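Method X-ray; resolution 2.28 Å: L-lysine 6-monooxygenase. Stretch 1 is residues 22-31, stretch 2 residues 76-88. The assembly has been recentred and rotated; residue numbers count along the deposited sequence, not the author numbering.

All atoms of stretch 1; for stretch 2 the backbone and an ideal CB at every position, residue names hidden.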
ATOM      1  N   GLY A  22      33.911  -6.530  -0.804  1.00 43.14           N
ATOM      2  CA  GLY A  22      32.491  -6.434  -0.525  1.00 41.34           C
ATOM      3  C   GLY A  22      31.820  -5.667  -1.648  1.00 40.65           C
ATOM      4  O   GLY A  22      32.420  -5.450  -2.699  1.00 43.21           O
ATOM      5  N   PRO A  23      30.558  -5.255  -1.448  1.00 39.64           N
ATOM      6  CA  PRO A  23      29.813  -4.613  -2.521  1.00 39.63           C
ATOM      7  C   PRO A  23      30.566  -3.464  -3.175  1.00 39.66           C
ATOM      8  O   PRO A  23      30.567  -3.329  -4.396  1.00 41.61           O
ATOM      9  CB  PRO A  23      28.580  -4.090  -1.805  1.00 38.97           C
ATOM     10  CG  PRO A  23      28.382  -5.019  -0.673  1.00 38.87           C
ATOM     11  CD  PRO A  23      29.726  -5.484  -0.258  1.00 38.89           C
ATOM     12  N   ALA A  24      31.222  -2.643  -2.368  1.00 38.53           N
ATOM     13  CA  ALA A  24      31.934  -1.500  -2.902  1.00 37.65           C
ATOM     14  C   ALA A  24      33.006  -1.915  -3.901  1.00 36.99           C
ATOM     15  O   ALA A  24      33.072  -1.360  -5.006  1.00 36.33           O
ATOM     16  CB  ALA A  24      32.534  -0.686  -1.763  1.00 40.02           C
ATOM     17  N   GLY A  25      33.849  -2.880  -3.529  1.00 37.31           N
ATOM     18  CA  GLY A  25      34.891  -3.373  -4.454  1.00 36.24           C
ATOM     19  C   GLY A  25      34.301  -4.118  -5.646  1.00 37.33           C
ATOM     20  O   GLY A  25      34.851  -4.113  -6.754  1.00 38.91           O
ATOM     21  N   ILE A  26      33.180  -4.789  -5.439  1.00 36.59           N
ATOM     22  CA  ILE A  26      32.553  -5.507  -6.543  1.00 36.08           C
ATOM     23  C   ILE A  26      32.030  -4.520  -7.563  1.00 35.54           C
ATOM     24  O   ILE A  26      32.169  -4.713  -8.785  1.00 36.15           O
ATOM     25  CB  ILE A  26      31.440  -6.403  -6.031  1.00 36.00           C
ATOM     26  CG1 ILE A  26      32.048  -7.607  -5.321  1.00 37.31           C
ATOM     27  CG2 ILE A  26      30.568  -6.867  -7.174  1.00 37.50           C
ATOM     28  CD1 ILE A  26      31.120  -8.281  -4.362  1.00 37.82           C
ATOM     29  N   ALA A  27      31.448  -3.444  -7.047  1.00 33.95           N
ATOM     30  CA  ALA A  27      30.934  -2.391  -7.896  1.00 33.70           C
ATOM     31  C   ALA A  27      32.023  -1.819  -8.738  1.00 34.98           C
ATOM     32  O   ALA A  27      31.799  -1.539  -9.882  1.00 35.56           O
ATOM     33  CB  ALA A  27      30.313  -1.283  -7.062  1.00 32.80           C
ATOM     34  N   LEU A  28      33.197  -1.593  -8.139  1.00 37.11           N
ATOM     35  CA  LEU A  28      34.364  -1.088  -8.866  1.00 38.55           C
ATOM     36  C   LEU A  28      34.834  -2.050  -9.926  1.00 39.36           C
ATOM     37  O   LEU A  28      35.109  -1.627 -11.039  1.00 41.68           O
ATOM     38  CB  LEU A  28      35.515  -0.822  -7.909  1.00 39.27           C
ATOM     39  CG  LEU A  28      36.744  -0.211  -8.532  1.00 39.66           C
ATOM     40  CD1 LEU A  28      36.493   1.200  -9.034  1.00 39.57           C
ATOM     41  CD2 LEU A  28      37.835  -0.246  -7.485  1.00 41.84           C
ATOM     42  N   ALA A  29      34.965  -3.325  -9.583  1.00 39.34           N
ATOM     43  CA  ALA A  29      35.296  -4.345 -10.600  1.00 41.52           C
ATOM     44  C   ALA A  29      34.295  -4.377 -11.727  1.00 41.73           C
ATOM     45  O   ALA A  29      34.683  -4.545 -12.881  1.00 41.98           O
ATOM     46  CB  ALA A  29      35.409  -5.725  -9.982  1.00 42.83           C
ATOM     47  N   CYS A  30      33.003  -4.170 -11.424  1.00 41.73           N
ATOM     48  CA  CYS A  30      32.019  -4.148 -12.500  1.00 40.86           C
ATOM     49  C   CYS A  30      32.295  -3.025 -13.488  1.00 40.89           C
ATOM     50  O   CYS A  30      32.090  -3.191 -14.660  1.00 43.60           O
ATOM     51  CB  CYS A  30      30.597  -4.020 -11.975  1.00 41.39           C
ATOM     52  SG  CYS A  30      29.990  -5.481 -11.126  1.00 41.08           S
ATOM     53  N   ALA A  31      32.742  -1.871 -13.032  1.00 41.12           N
ATOM     54  CA  ALA A  31      33.084  -0.789 -13.967  1.00 41.96           C
ATOM     55  C   ALA A  31      34.216  -1.207 -14.889  1.00 43.26           C
ATOM     56  O   ALA A  31      34.173  -0.928 -16.084  1.00 42.77           O
ATOM     57  CB  ALA A  31      33.474   0.484 -13.238  1.00 40.30           C
ATOM     58  N   UNK A  76      20.860  -0.745  -8.033  1.00 34.52           N
ATOM     59  CA  UNK A  76      21.667  -1.942  -7.876  1.00 34.44           C
ATOM     60  C   UNK A  76      23.138  -1.553  -7.984  1.00 34.83           C
ATOM     61  O   UNK A  76      23.454  -0.365  -7.873  1.00 32.69           O
ATOM     62  CB  UNK A  76      21.297  -2.999  -8.919  1.00 34.44           C
ATOM     63  N   UNK A  77      24.036  -2.528  -8.215  1.00 35.66           N
ATOM     64  CA  UNK A  77      25.485  -2.261  -8.206  1.00 36.33           C
ATOM     65  C   UNK A  77      26.018  -1.637  -9.458  1.00 35.15           C
ATOM     66  O   UNK A  77      27.200  -1.272  -9.469  1.00 35.62           O
ATOM     67  CB  UNK A  77      26.251  -3.562  -7.957  1.00 36.33           C
ATOM     68  N   UNK A  78      25.211  -1.542 -10.521  1.00 33.85           N
ATOM     69  CA  UNK A  78      25.739  -1.023 -11.820  1.00 33.61           C
ATOM     70  C   UNK A  78      24.874  -0.075 -12.589  1.00 32.07           C
ATOM     71  O   UNK A  78      25.390   0.808 -13.252  1.00 32.45           O
ATOM     72  CB  UNK A  78      26.039  -2.201 -12.749  1.00 33.61           C
ATOM     73  N   UNK A  79      23.567  -0.276 -12.512  1.00 32.05           N
ATOM     74  CA  UNK A  79      22.602   0.385 -13.380  1.00 32.05           C
ATOM     75  C   UNK A  79      22.650   1.905 -13.287  1.00 34.11           C
ATOM     76  O   UNK A  79      22.503   2.558 -14.302  1.00 35.49           O
ATOM     77  CB  UNK A  79      21.191  -0.101 -13.042  1.00 32.05           C
ATOM     78  N   UNK A  80      22.821   2.495 -12.070  1.00 35.05           N
ATOM     79  CA  UNK A  80      22.783   3.974 -12.049  1.00 35.17           C
ATOM     80  C   UNK A  80      23.948   4.582 -12.777  1.00 34.71           C
ATOM     81  O   UNK A  80      23.862   5.720 -13.225  1.00 38.14           O
ATOM     82  CB  UNK A  80      22.766   4.493 -10.610  1.00 35.17           C
ATOM     83  N   UNK A  81      25.016   3.807 -12.900  1.00 34.57           N
ATOM     84  CA  UNK A  81      26.215   4.163 -13.673  1.00 35.06           C
ATOM     85  C   UNK A  81      26.089   3.709 -15.126  1.00 37.75           C
ATOM     86  O   UNK A  81      26.425   4.467 -16.035  1.00 39.61           O
ATOM     87  CB  UNK A  81      27.462   3.543 -13.040  1.00 35.06           C
ATOM     88  N   UNK A  82      25.613   2.472 -15.345  1.00 36.89           N
ATOM     89  CA  UNK A  82      25.485   1.913 -16.708  1.00 38.24           C
ATOM     90  C   UNK A  82      24.380   0.845 -16.801  1.00 35.28           C
ATOM     91  O   UNK A  82      24.606  -0.292 -16.457  1.00 35.64           O
ATOM     92  CB  UNK A  82      26.819   1.306 -17.149  1.00 38.24           C
ATOM     93  N   UNK A  83      23.187   1.227 -17.212  1.00 33.99           N
ATOM     94  CA  UNK A  83      22.098   0.269 -17.290  1.00 35.09           C
ATOM     95  C   UNK A  83      22.338  -0.906 -18.272  1.00 36.79           C
ATOM     96  O   UNK A  83      21.664  -1.899 -18.170  1.00 37.67           O
ATOM     97  CB  UNK A  83      20.823   1.013 -17.693  1.00 35.09           C
ATOM     98  N   UNK A  84      23.296  -0.792 -19.183  1.00 37.27           N
ATOM     99  CA  UNK A  84      23.557  -1.827 -20.155  1.00 39.23           C
ATOM    100  C   UNK A  84      24.540  -2.863 -19.639  1.00 39.33           C
ATOM    101  O   UNK A  84      24.811  -3.849 -20.305  1.00 40.79           O
ATOM    102  CB  UNK A  84      24.084  -1.206 -21.450  1.00 39.23           C
ATOM    103  N   UNK A  85      25.063  -2.648 -18.450  1.00 37.96           N
ATOM    104  CA  UNK A  85      25.974  -3.597 -17.847  1.00 37.73           C
ATOM    105  C   UNK A  85      25.373  -4.989 -17.811  1.00 37.88           C
ATOM    106  O   UNK A  85      24.178  -5.151 -17.614  1.00 36.59           O
ATOM    107  CB  UNK A  85      26.352  -3.147 -16.434  1.00 37.73           C
ATOM    108  N   UNK A  86      26.210  -6.006 -17.971  1.00 38.92           N
ATOM    109  CA  UNK A  86      25.711  -7.351 -17.875  1.00 40.79           C
ATOM    110  C   UNK A  86      25.481  -7.812 -16.434  1.00 39.14           C
ATOM    111  O   UNK A  86      24.933  -8.895 -16.225  1.00 38.79           O
ATOM    112  CB  UNK A  86      26.685  -8.301 -18.575  1.00 40.79           C
ATOM    113  N   UNK A  87      25.800  -6.948 -15.465  1.00 37.84           N
ATOM    114  CA  UNK A  87      25.616  -7.231 -14.033  1.00 36.93           C
ATOM    115  C   UNK A  87      24.399  -6.568 -13.377  1.00 34.48           C
ATOM    116  O   UNK A  87      24.258  -6.586 -12.164  1.00 33.89           O
ATOM    117  CB  UNK A  87      26.872  -6.791 -13.278  1.00 36.93           C
ATOM    118  N   UNK A  88      23.497  -6.043 -14.192  1.00 34.15           N
ATOM    119  CA  UNK A  88      22.264  -5.443 -13.700  1.00 32.82           C
ATOM    120  C   UNK A  88      21.347  -6.468 -13.045  1.00 32.63           C
ATOM    121  O   UNK A  88      21.438  -7.644 -13.314  1.00 33.10           O
ATOM    122  CB  UNK A  88      21.527  -4.747 -14.846  1.00 32.82           C
TER

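Stretch 1 is a helix from Pro 23 onward, and the face it offers is mostly small and apolar, with Ile 26 the bulkier exception: Pro 23, Ile 26, Ala 27, Cys 30 and Ala 31.

Position 76 lies out of reach of that face, but the backbone N atoms of 78 and 79 could take a short acceptor: aspartate, asparagine or serine. It is Asp 76, whose OD1 accepts from the N of position 78 at 2.8 Å and from the N of position 79 at 2.7 Å.

At 77 the CB points toward the helix, 4.7 Å from Ala 27 CB, with Ile 26 and Cys 30 nearby. A medium or long apolar chain would suit: leucine, isoleucine, methionine. The residue is Leu 77 (m, t). Its CD1 lies 4.0 Å from Ile 26 CG2, its CD2 4.0 Å from Ala 27 CB and 4.2 Å from Pro 23 CB, so the forked end spans about one helical turn.

Position 78 points sideways, its ideal CB 5.0 Å from Cys 30 CB; a short apolar group would fit. Val 78 brings CG1 to 3.6 Å from Cys 30 CB.

Stretch 1 makes no demand at 79 or 80. A small hydroxyl at 79 could reach Asp 76, and Thr 79 OG1 donates to Asp 76 OD2 at 2.7 Å. Phi of -67° at 80 admits proline among many others; it is Pro 80.

At 81 the CB points toward stretch 1, yet nothing there lies within 5.5 Å. Methionine could fill the gap; lysine, glutamine or arginine could also offer a donor to the carbonyl side of the gap. Arg 81 runs t, t, then bends at chi3 (p), bringing NH2 to 3.5 Å from Ala 31 N, which lies over one guanidinium face. No direct hydrogen bond crosses; water 1 accepts from Arg 81 NH2 at 2.9 Å and donates to Ala 27 O at 2.8 Å and Leu 77 O at 2.6 Å.

Positions 82 to 85 form a type I turn. Position 82 points toward stretch 1 without contact and suits a short acceptor: Asn 82 OD1 takes the N of position 84 at 3.0 Å. Phi of -62° at 83 admits proline, here Pro 83. Position 84 is open to most residues; Arg 84 stays clear. Position 85 suits a small polar residue: Ser 85 OG accepts from the N of position 87 at 3.2 Å.

Many residues would suit 86; Arg 86 starts sideways and its end comes nearer, without contact.

At 87 the ideal CB is 4.0 Å from Cys 30 SG, inviting an apolar or aromatic group. Phe 87 sets CD2 3.8 Å from Cys 30 SG, an oblique sulfur-aromatic contact.

Position 88 precedes a helix, where serine, threonine, aspartate or asparagine would cap; Ser 88 does.

Stretch 2 (76-88) DLVTPRNPRSRFS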
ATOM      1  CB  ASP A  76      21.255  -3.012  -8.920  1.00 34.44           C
ATOM      2  CG  ASP A  76      21.521  -2.609 -10.387  1.00 33.82           C
ATOM      3  OD1 ASP A  76      22.395  -1.795 -10.682  1.00 32.53           O
ATOM      4  OD2 ASP A  76      20.820  -3.127 -11.280  1.00 33.60           O
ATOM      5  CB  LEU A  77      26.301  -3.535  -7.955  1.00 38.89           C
ATOM      6  CG  LEU A  77      26.297  -4.025  -6.523  1.00 41.98           C
ATOM      7  CD1 LEU A  77      26.899  -5.413  -6.470  1.00 44.18           C
ATOM      8  CD2 LEU A  77      27.030  -3.081  -5.562  1.00 42.46           C
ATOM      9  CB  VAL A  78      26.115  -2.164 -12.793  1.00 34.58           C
ATOM     10  CG1 VAL A  78      27.178  -3.020 -12.159  1.00 34.73           C
ATOM     11  CG2 VAL A  78      24.907  -3.024 -13.165  1.00 33.99           C
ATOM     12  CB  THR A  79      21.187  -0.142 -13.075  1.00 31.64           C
ATOM     13  OG1 THR A  79      21.085  -1.508 -13.463  1.00 30.97           O
ATOM     14  CG2 THR A  79      20.088   0.681 -13.757  1.00 32.02           C
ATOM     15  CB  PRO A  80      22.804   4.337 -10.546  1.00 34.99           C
ATOM     16  CG  PRO A  80      22.415   3.107  -9.831  1.00 35.37           C
ATOM     17  CD  PRO A  80      22.852   1.937 -10.709  1.00 34.64           C
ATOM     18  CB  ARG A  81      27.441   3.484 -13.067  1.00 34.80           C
ATOM     19  CG  ARG A  81      28.698   3.656 -13.899  1.00 36.57           C
ATOM     20  CD  ARG A  81      29.928   3.000 -13.286  1.00 37.34           C
ATOM     21  NE  ARG A  81      29.721   1.574 -13.075  1.00 38.63           N
ATOM     22  CZ  ARG A  81      29.754   0.639 -14.021  1.00 40.17           C
ATOM     23  NH1 ARG A  81      30.047   0.940 -15.282  1.00 40.31           N
ATOM     24  NH2 ARG A  81      29.509  -0.626 -13.691  1.00 42.18           N
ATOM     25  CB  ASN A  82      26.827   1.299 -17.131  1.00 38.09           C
ATOM     26  CG  ASN A  82      26.724   0.516 -18.409  1.00 39.59           C
ATOM     27  OD1 ASN A  82      25.891   0.800 -19.256  1.00 40.50           O
ATOM     28  ND2 ASN A  82      27.583  -0.472 -18.559  1.00 40.83           N
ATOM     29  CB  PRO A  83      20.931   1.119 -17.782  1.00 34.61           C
ATOM     30  CG  PRO A  83      21.258   2.500 -17.310  1.00 34.45           C
ATOM     31  CD  PRO A  83      22.725   2.589 -17.523  1.00 34.90           C
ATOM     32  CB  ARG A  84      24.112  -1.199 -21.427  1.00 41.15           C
ATOM     33  CG  ARG A  84      23.212  -0.114 -21.964  1.00 42.52           C
ATOM     34  CD  ARG A  84      23.690   0.317 -23.316  1.00 44.93           C
ATOM     35  NE  ARG A  84      23.422  -0.706 -24.334  1.00 45.70           N
ATOM     36  CZ  ARG A  84      23.892  -0.660 -25.586  1.00 47.60           C
ATOM     37  NH1 ARG A  84      24.643   0.349 -25.990  1.00 48.02           N
ATOM     38  NH2 ARG A  84      23.609  -1.629 -26.439  1.00 48.81           N
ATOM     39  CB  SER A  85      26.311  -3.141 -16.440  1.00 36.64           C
ATOM     40  OG  SER A  85      27.130  -4.066 -15.764  1.00 36.71           O
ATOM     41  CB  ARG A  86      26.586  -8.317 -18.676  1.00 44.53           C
ATOM     42  CG  ARG A  86      27.899  -8.746 -18.068  1.00 48.60           C
ATOM     43  CD  ARG A  86      28.742  -9.386 -19.170  1.00 53.66           C
ATOM     44  NE  ARG A  86      30.007  -9.916 -18.677  1.00 57.80           N
ATOM     45  CZ  ARG A  86      31.138  -9.221 -18.545  1.00 59.88           C
ATOM     46  NH1 ARG A  86      31.201  -7.921 -18.841  1.00 61.71           N
ATOM     47  NH2 ARG A  86      32.216  -9.828 -18.081  1.00 61.08           N
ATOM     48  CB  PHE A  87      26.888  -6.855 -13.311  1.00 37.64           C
ATOM     49  CG  PHE A  87      28.118  -7.323 -14.033  1.00 40.02           C
ATOM     50  CD1 PHE A  87      28.394  -8.689 -14.134  1.00 42.16           C
ATOM     51  CD2 PHE A  87      28.965  -6.423 -14.644  1.00 40.82           C
ATOM     52  CE1 PHE A  87      29.517  -9.146 -14.809  1.00 43.30           C
ATOM     53  CE2 PHE A  87      30.087  -6.866 -15.317  1.00 42.58           C
ATOM     54  CZ  PHE A  87      30.362  -8.229 -15.402  1.00 43.76           C
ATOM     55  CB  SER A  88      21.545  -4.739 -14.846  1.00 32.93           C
ATOM     56  OG  SER A  88      20.989  -5.681 -15.744  1.00 34.24           O
TER
HETATM   57  O   HOH W   1      29.364  -0.603 -10.760  1.00 37.45           O
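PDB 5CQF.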